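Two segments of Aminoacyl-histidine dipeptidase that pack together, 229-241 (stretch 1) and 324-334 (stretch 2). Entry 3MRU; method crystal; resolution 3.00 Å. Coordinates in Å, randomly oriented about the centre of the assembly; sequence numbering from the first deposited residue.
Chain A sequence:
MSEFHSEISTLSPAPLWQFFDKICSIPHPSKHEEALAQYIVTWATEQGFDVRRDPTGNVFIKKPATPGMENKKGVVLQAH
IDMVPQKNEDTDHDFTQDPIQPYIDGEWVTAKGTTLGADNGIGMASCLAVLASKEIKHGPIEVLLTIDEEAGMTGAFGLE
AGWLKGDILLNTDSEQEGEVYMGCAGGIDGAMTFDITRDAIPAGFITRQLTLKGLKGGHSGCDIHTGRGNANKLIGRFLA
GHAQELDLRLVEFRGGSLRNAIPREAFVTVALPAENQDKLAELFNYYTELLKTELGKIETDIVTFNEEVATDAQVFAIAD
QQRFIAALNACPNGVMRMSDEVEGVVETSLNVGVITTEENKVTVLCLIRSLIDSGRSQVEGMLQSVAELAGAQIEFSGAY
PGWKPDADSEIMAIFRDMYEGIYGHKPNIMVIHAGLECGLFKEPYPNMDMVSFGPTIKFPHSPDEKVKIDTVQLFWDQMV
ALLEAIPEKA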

ATOM      1  N   GLY A 229     -13.393  -6.221  13.399  1.00 74.55           N
ATOM      2  CA  GLY A 229     -14.515  -5.319  13.571  1.00 73.61           C
ATOM      3  C   GLY A 229     -14.122  -3.890  13.288  1.00 73.00           C
ATOM      4  O   GLY A 229     -12.947  -3.554  13.337  1.00 73.14           O
ATOM      5  N   ASN A 230     -15.104  -3.047  12.992  1.00 78.11           N
ATOM      6  CA  ASN A 230     -14.851  -1.645  12.699  1.00 77.13           C
ATOM      7  C   ASN A 230     -15.562  -0.878  13.801  1.00 76.60           C
ATOM      8  O   ASN A 230     -16.796  -0.764  13.826  1.00 76.77           O
ATOM      9  CB  ASN A 230     -15.343  -1.320  11.276  1.00 74.63           C
ATOM     10  CG  ASN A 230     -15.211   0.147  10.904  1.00 74.19           C
ATOM     11  OD1 ASN A 230     -14.554   0.475   9.923  1.00 74.28           O
ATOM     12  ND2 ASN A 230     -15.869   1.029  11.653  1.00 73.53           N
ATOM     13  N   ALA A 231     -14.760  -0.366  14.727  1.00 80.85           N
ATOM     14  CA  ALA A 231     -15.249   0.371  15.899  1.00 80.04           C
ATOM     15  C   ALA A 231     -16.342   1.414  15.570  1.00 79.28           C
ATOM     16  O   ALA A 231     -17.360   1.496  16.275  1.00 79.07           O
ATOM     17  CB  ALA A 231     -14.065   1.025  16.610  1.00 57.36           C
ATOM     18  N   ASN A 232     -16.120   2.182  14.497  1.00 67.32           N
ATOM     19  CA  ASN A 232     -17.032   3.233  14.050  1.00 66.09           C
ATOM     20  C   ASN A 232     -18.384   2.676  13.811  1.00 65.38           C
ATOM     21  O   ASN A 232     -19.378   3.230  14.253  1.00 65.14           O
ATOM     22  CB  ASN A 232     -16.549   3.847  12.740  1.00 67.38           C
ATOM     23  CG  ASN A 232     -15.459   4.881  12.945  1.00 67.05           C
ATOM     24  OD1 ASN A 232     -15.504   5.654  13.900  1.00 66.60           O
ATOM     25  ND2 ASN A 232     -14.483   4.913  12.035  1.00 65.00           N
ATOM     26  N   LYS A 233     -18.405   1.556  13.102  1.00 67.74           N
ATOM     27  CA  LYS A 233     -19.659   0.991  12.629  1.00 67.19           C
ATOM     28  C   LYS A 233     -20.430   0.305  13.742  1.00 67.07           C
ATOM     29  O   LYS A 233     -21.651   0.382  13.806  1.00 66.89           O
ATOM     30  CB  LYS A 233     -19.434   0.077  11.416  1.00 62.67           C
ATOM     31  CG  LYS A 233     -19.009   0.849  10.199  1.00 60.69           C
ATOM     32  CD  LYS A 233     -19.855   0.509   8.998  1.00 60.19           C
ATOM     33  CE  LYS A 233     -21.326   0.923   9.141  1.00 58.97           C
ATOM     34  NZ  LYS A 233     -22.163   0.432   7.990  1.00 56.97           N
ATOM     35  N   LEU A 234     -19.711  -0.338  14.642  1.00 57.85           N
ATOM     36  CA  LEU A 234     -20.371  -1.010  15.734  1.00 58.59           C
ATOM     37  C   LEU A 234     -21.142  -0.026  16.631  1.00 59.22           C
ATOM     38  O   LEU A 234     -22.300  -0.253  16.979  1.00 59.14           O
ATOM     39  CB  LEU A 234     -19.358  -1.857  16.503  1.00 56.68           C
ATOM     40  CG  LEU A 234     -18.714  -2.918  15.589  1.00 56.89           C
ATOM     41  CD1 LEU A 234     -17.608  -3.707  16.268  1.00 56.40           C
ATOM     42  CD2 LEU A 234     -19.747  -3.884  14.971  1.00 56.92           C
ATOM     43  N   ILE A 235     -20.517   1.097  16.956  1.00 62.20           N
ATOM     44  CA  ILE A 235     -21.200   2.126  17.727  1.00 62.93           C
ATOM     45  C   ILE A 235     -22.317   2.807  16.940  1.00 63.11           C
ATOM     46  O   ILE A 235     -23.210   3.393  17.519  1.00 63.10           O
ATOM     47  CB  ILE A 235     -20.223   3.179  18.248  1.00 82.78           C
ATOM     48  CG1 ILE A 235     -19.067   2.496  18.973  1.00 83.62           C
ATOM     49  CG2 ILE A 235     -20.946   4.149  19.184  1.00 83.46           C
ATOM     50  CD1 ILE A 235     -19.416   1.644  20.226  1.00 93.58           C
ATOM     51  N   GLY A 236     -22.258   2.748  15.621  1.00 54.31           N
ATOM     52  CA  GLY A 236     -23.312   3.324  14.830  1.00 55.33           C
ATOM     53  C   GLY A 236     -24.484   2.376  14.867  1.00 56.46           C
ATOM     54  O   GLY A 236     -25.624   2.793  15.018  1.00 56.14           O
ATOM     55  N   ARG A 237     -24.178   1.083  14.736  1.00 75.46           N
ATOM     56  CA  ARG A 237     -25.176   0.025  14.659  1.00 76.55           C
ATOM     57  C   ARG A 237     -26.016   0.069  15.912  1.00 76.94           C
ATOM     58  O   ARG A 237     -27.240  -0.159  15.866  1.00 77.21           O
ATOM     59  CB  ARG A 237     -24.491  -1.327  14.560  1.00 87.91           C
ATOM     60  CG  ARG A 237     -25.294  -2.402  13.850  1.00 90.49           C
ATOM     61  CD  ARG A 237     -24.963  -3.792  14.447  1.00 96.15           C
ATOM     62  NE  ARG A 237     -23.639  -4.339  14.081  1.00 98.91           N
ATOM     63  CZ  ARG A 237     -23.210  -5.568  14.392  1.00 99.52           C
ATOM     64  NH1 ARG A 237     -23.984  -6.421  15.072  1.00 99.46           N
ATOM     65  NH2 ARG A 237     -22.000  -5.954  14.010  1.00 99.98           N
ATOM     66  N   PHE A 238     -25.358   0.386  17.029  1.00 68.22           N
ATOM     67  CA  PHE A 238     -26.037   0.485  18.309  1.00 68.39           C
ATOM     68  C   PHE A 238     -27.032   1.631  18.346  1.00 68.12           C
ATOM     69  O   PHE A 238     -28.202   1.434  18.673  1.00 68.27           O
ATOM     70  CB  PHE A 238     -25.040   0.599  19.453  1.00 91.90           C
ATOM     71  CG  PHE A 238     -25.694   0.720  20.804  1.00 93.46           C
ATOM     72  CD1 PHE A 238     -26.448  -0.336  21.328  1.00 94.25           C
ATOM     73  CD2 PHE A 238     -25.560   1.888  21.558  1.00 94.27           C
ATOM     74  CE1 PHE A 238     -27.061  -0.227  22.576  1.00 94.63           C
ATOM     75  CE2 PHE A 238     -26.165   2.009  22.806  1.00 94.90           C
ATOM     76  CZ  PHE A 238     -26.923   0.950  23.320  1.00 94.48           C
ATOM     77  N   LEU A 239     -26.576   2.825  17.992  1.00 64.54           N
ATOM     78  CA  LEU A 239     -27.448   3.995  17.989  1.00 64.78           C
ATOM     79  C   LEU A 239     -28.559   3.869  16.954  1.00 65.46           C
ATOM     80  O   LEU A 239     -29.652   4.404  17.127  1.00 65.53           O
ATOM     81  CB  LEU A 239     -26.648   5.266  17.715  1.00 65.31           C
ATOM     82  CG  LEU A 239     -25.311   5.496  18.408  1.00 64.24           C
ATOM     83  CD1 LEU A 239     -24.549   6.603  17.709  1.00 62.70           C
ATOM     84  CD2 LEU A 239     -25.519   5.803  19.869  1.00 63.84           C
ATOM     85  N   ALA A 240     -28.265   3.159  15.873  1.00 74.62           N
ATOM     86  CA  ALA A 240     -29.203   3.012  14.785  1.00 75.35           C
ATOM     87  C   ALA A 240     -30.490   2.396  15.303  1.00 76.09           C
ATOM     88  O   ALA A 240     -31.528   3.059  15.343  1.00 76.32           O
ATOM     89  CB  ALA A 240     -28.603   2.173  13.692  1.00 76.01           C
ATOM     90  N   GLY A 241     -30.408   1.149  15.758  1.00110.86           N
ATOM     91  CA  GLY A 241     -31.601   0.397  16.127  1.00112.08           C
ATOM     92  C   GLY A 241     -32.258   0.912  17.385  1.00112.85           C
ATOM     93  O   GLY A 241     -33.468   0.723  17.575  1.00113.44           O
ATOM     94  N   PHE A 324     -27.377  11.625  10.016  1.00 70.91           N
ATOM     95  CA  PHE A 324     -26.015  11.169  10.179  1.00 69.69           C
ATOM     96  C   PHE A 324     -26.023   9.690  10.557  1.00 69.48           C
ATOM     97  O   PHE A 324     -25.284   8.885   9.978  1.00 69.39           O
ATOM     98  CB  PHE A 324     -25.274  12.008  11.231  1.00 51.31           C
ATOM     99  CG  PHE A 324     -24.006  11.373  11.732  1.00 49.76           C
ATOM    100  CD1 PHE A 324     -22.958  11.114  10.880  1.00 48.59           C
ATOM    101  CD2 PHE A 324     -23.874  11.016  13.066  1.00 48.64           C
ATOM    102  CE1 PHE A 324     -21.800  10.527  11.364  1.00 49.85           C
ATOM    103  CE2 PHE A 324     -22.718  10.433  13.556  1.00 47.11           C
ATOM    104  CZ  PHE A 324     -21.682  10.189  12.718  1.00 48.31           C
ATOM    105  N   ILE A 325     -26.856   9.331  11.527  1.00 77.35           N
ATOM    106  CA  ILE A 325     -26.872   7.941  11.971  1.00 76.83           C
ATOM    107  C   ILE A 325     -27.358   6.964  10.875  1.00 76.47           C
ATOM    108  O   ILE A 325     -26.700   5.933  10.640  1.00 77.06           O
ATOM    109  CB  ILE A 325     -27.625   7.740  13.290  1.00 70.97           C
ATOM    110  CG1 ILE A 325     -26.657   7.862  14.460  1.00 69.40           C
ATOM    111  CG2 ILE A 325     -28.265   6.360  13.341  1.00 71.30           C
ATOM    112  CD1 ILE A 325     -26.219   9.287  14.785  1.00 79.15           C
ATOM    113  N   ALA A 326     -28.470   7.282  10.203  1.00 46.95           N
ATOM    114  CA  ALA A 326     -28.902   6.461   9.068  1.00 45.70           C
ATOM    115  C   ALA A 326     -27.762   6.298   8.056  1.00 45.11           C
ATOM    116  O   ALA A 326     -27.508   5.198   7.548  1.00 44.32           O
ATOM    117  CB  ALA A 326     -30.124   7.051   8.411  1.00 31.22           C
ATOM    118  N   ALA A 327     -27.067   7.406   7.802  1.00 64.99           N
ATOM    119  CA  ALA A 327     -25.983   7.444   6.846  1.00 64.82           C
ATOM    120  C   ALA A 327     -24.922   6.477   7.322  1.00 64.67           C
ATOM    121  O   ALA A 327     -24.653   5.477   6.655  1.00 65.30           O
ATOM    122  CB  ALA A 327     -25.428   8.849   6.709  1.00 69.30           C
ATOM    123  N   LEU A 328     -24.362   6.734   8.495  1.00 47.19           N
ATOM    124  CA  LEU A 328     -23.334   5.865   9.025  1.00 47.07           C
ATOM    125  C   LEU A 328     -23.756   4.389   8.947  1.00 47.61           C
ATOM    126  O   LEU A 328     -22.979   3.542   8.507  1.00 48.23           O
ATOM    127  CB  LEU A 328     -22.999   6.268  10.454  1.00 62.74           C
ATOM    128  CG  LEU A 328     -21.926   5.425  11.141  1.00 62.84           C
ATOM    129  CD1 LEU A 328     -20.695   5.234  10.218  1.00 62.56           C
ATOM    130  CD2 LEU A 328     -21.551   5.998  12.515  1.00 62.02           C
ATOM    131  N   ASN A 329     -24.991   4.088   9.338  1.00 61.64           N
ATOM    132  CA  ASN A 329     -25.485   2.724   9.313  1.00 61.67           C
ATOM    133  C   ASN A 329     -25.681   2.108   7.926  1.00 61.87           C
ATOM    134  O   ASN A 329     -25.307   0.944   7.689  1.00 61.76           O
ATOM    135  CB  ASN A 329     -26.800   2.649  10.060  1.00 48.61           C
ATOM    136  CG  ASN A 329     -27.042   1.294  10.647  1.00 48.16           C
ATOM    137  OD1 ASN A 329     -27.990   0.629  10.272  1.00 48.25           O
ATOM    138  ND2 ASN A 329     -26.176   0.866  11.577  1.00 47.17           N
ATOM    139  N   ALA A 330     -26.294   2.876   7.028  1.00 62.18           N
ATOM    140  CA  ALA A 330     -26.575   2.394   5.685  1.00 62.66           C
ATOM    141  C   ALA A 330     -25.264   2.116   4.991  1.00 63.17           C
ATOM    142  O   ALA A 330     -25.049   1.064   4.409  1.00 63.82           O
ATOM    143  CB  ALA A 330     -27.374   3.420   4.902  1.00 38.92           C
ATOM    144  N   CYS A 331     -24.372   3.081   5.094  1.00 61.56           N
ATOM    145  CA  CYS A 331     -23.086   3.078   4.413  1.00 61.40           C
ATOM    146  C   CYS A 331     -22.354   1.709   4.408  1.00 60.72           C
ATOM    147  O   CYS A 331     -22.162   1.106   5.455  1.00 60.96           O
ATOM    148  CB  CYS A 331     -22.253   4.196   5.050  1.00 70.78           C
ATOM    149  SG  CYS A 331     -20.589   4.341   4.502  1.00 72.95           S
ATOM    150  N   PRO A 332     -21.961   1.216   3.225  1.00 56.84           N
ATOM    151  CA  PRO A 332     -21.227  -0.043   3.110  1.00 56.91           C
ATOM    152  C   PRO A 332     -19.869   0.028   3.785  1.00 57.03           C
ATOM    153  O   PRO A 332     -19.343   1.115   3.979  1.00 57.20           O
ATOM    154  CB  PRO A 332     -21.038  -0.204   1.609  1.00 49.53           C
ATOM    155  CG  PRO A 332     -21.139   1.170   1.080  1.00 49.58           C
ATOM    156  CD  PRO A 332     -22.188   1.816   1.904  1.00 49.94           C
ATOM    157  N   ASN A 333     -19.323  -1.131   4.151  1.00 65.19           N
ATOM    158  CA  ASN A 333     -18.021  -1.224   4.807  1.00 65.19           C
ATOM    159  C   ASN A 333     -17.475  -2.644   4.743  1.00 65.02           C
ATOM    160  O   ASN A 333     -18.243  -3.601   4.749  1.00 65.36           O
ATOM    161  CB  ASN A 333     -18.086  -0.764   6.267  1.00 56.08           C
ATOM    162  CG  ASN A 333     -16.707  -0.717   6.913  1.00 57.25           C
ATOM    163  OD1 ASN A 333     -15.780  -0.119   6.371  1.00 58.65           O
ATOM    164  ND2 ASN A 333     -16.564  -1.359   8.064  1.00 57.34           N
ATOM    165  N   GLY A 334     -16.153  -2.776   4.695  1.00 58.07           N
ATOM    166  CA  GLY A 334     -15.521  -4.079   4.602  1.00 58.10           C
ATOM    167  C   GLY A 334     -15.294  -4.465   3.162  1.00 58.41           C
ATOM    168  O   GLY A 334     -14.896  -3.629   2.359  1.00 58.59           O
TER

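Two helices, 231-241 and 324-330, meet here at an angle of 127° between their N-to-C directions, with their axes 8.8 Å apart at closest approach. The contact buries 552 Å², counting both sides, and it divides into an apolar part along the helices and a polar part where the second helix ends.

The close approach rests on small residues. Gly236 sits where its CA comes within 6.0 Å of the CA of Asn329, and Leu328 fills the space that the glycine leaves: its CD2 lies 4.0 Å from Gly236 CA and 3.9 Å from Asn232 O. A side chain at position 236 would point toward the second helix, and an ideal CB there would stand only 2.9 Å from Leu328 CD2, a clash. Glycine and leucine thus work as a pair, one giving up volume and the other taking it. One helical turn later Ala240 repeats the rule in milder form. Its CA is 6.1 Å from the CA of Ile325, and a methyl group is enough to touch without pushing the backbones apart.

The apolar contacts gather around Ile325, which points toward the first helix. Its CG2 packs 3.8 Å from Ala240 CA and 4.2 Å from Ala240 CB, while its CG1 reaches Leu239 CD1 at 4.1 Å. The branched side chain therefore meets both neighbours at once, although its chi1 of -91° falls between wells. Leu239 also points across the interface and is buried, so a large hydrophobic residue suits its place.

Both hydrogen bonds across the contact come from Lys233, which has the largest area covered by the other stretch. Its CA-to-CB bond points sideways, but the chain bends at chi2 (-129°, between wells) and chi3 (65°, p), and its end comes nearer. There NZ donates hydrogen bonds to Cys331 O, at 2.6 Å, and to Asn329 O, at 3.2 Å. The carbonyls near the C-terminus of a helix lack the amide partners of a following turn, so a positively charged amine is well matched to them. Cys331, the first residue to leave helical phi/psi, contributes through its backbone carbonyl. The methylenes of Lys233 are useful too: CD rests 3.5 Å from Asn333 CB as apolar cover, while CE, the carbon beside the charge, lies 3.2 Å from Leu328 O, another carbonyl at the helix end.

Asparagines supply much of the remaining contact. The CA-to-CB bond of Asn329 points sideways, and its end comes nearer to the first helix, placing ND2 3.5 Å from Ala240 CB and 3.3 Å from Arg237 CA; here it serves as packing over the backbone. Arg237 directs its CA-to-CB bond away and adds little area. Past the second helix, Asn333 points back toward the first stretch and faces Asn230, the N-cap residue of helix 231-241, whose own CA-to-CB bond points toward stretch 2. The OD1 of Asn333 is hydrogen-bonded elsewhere in the structure.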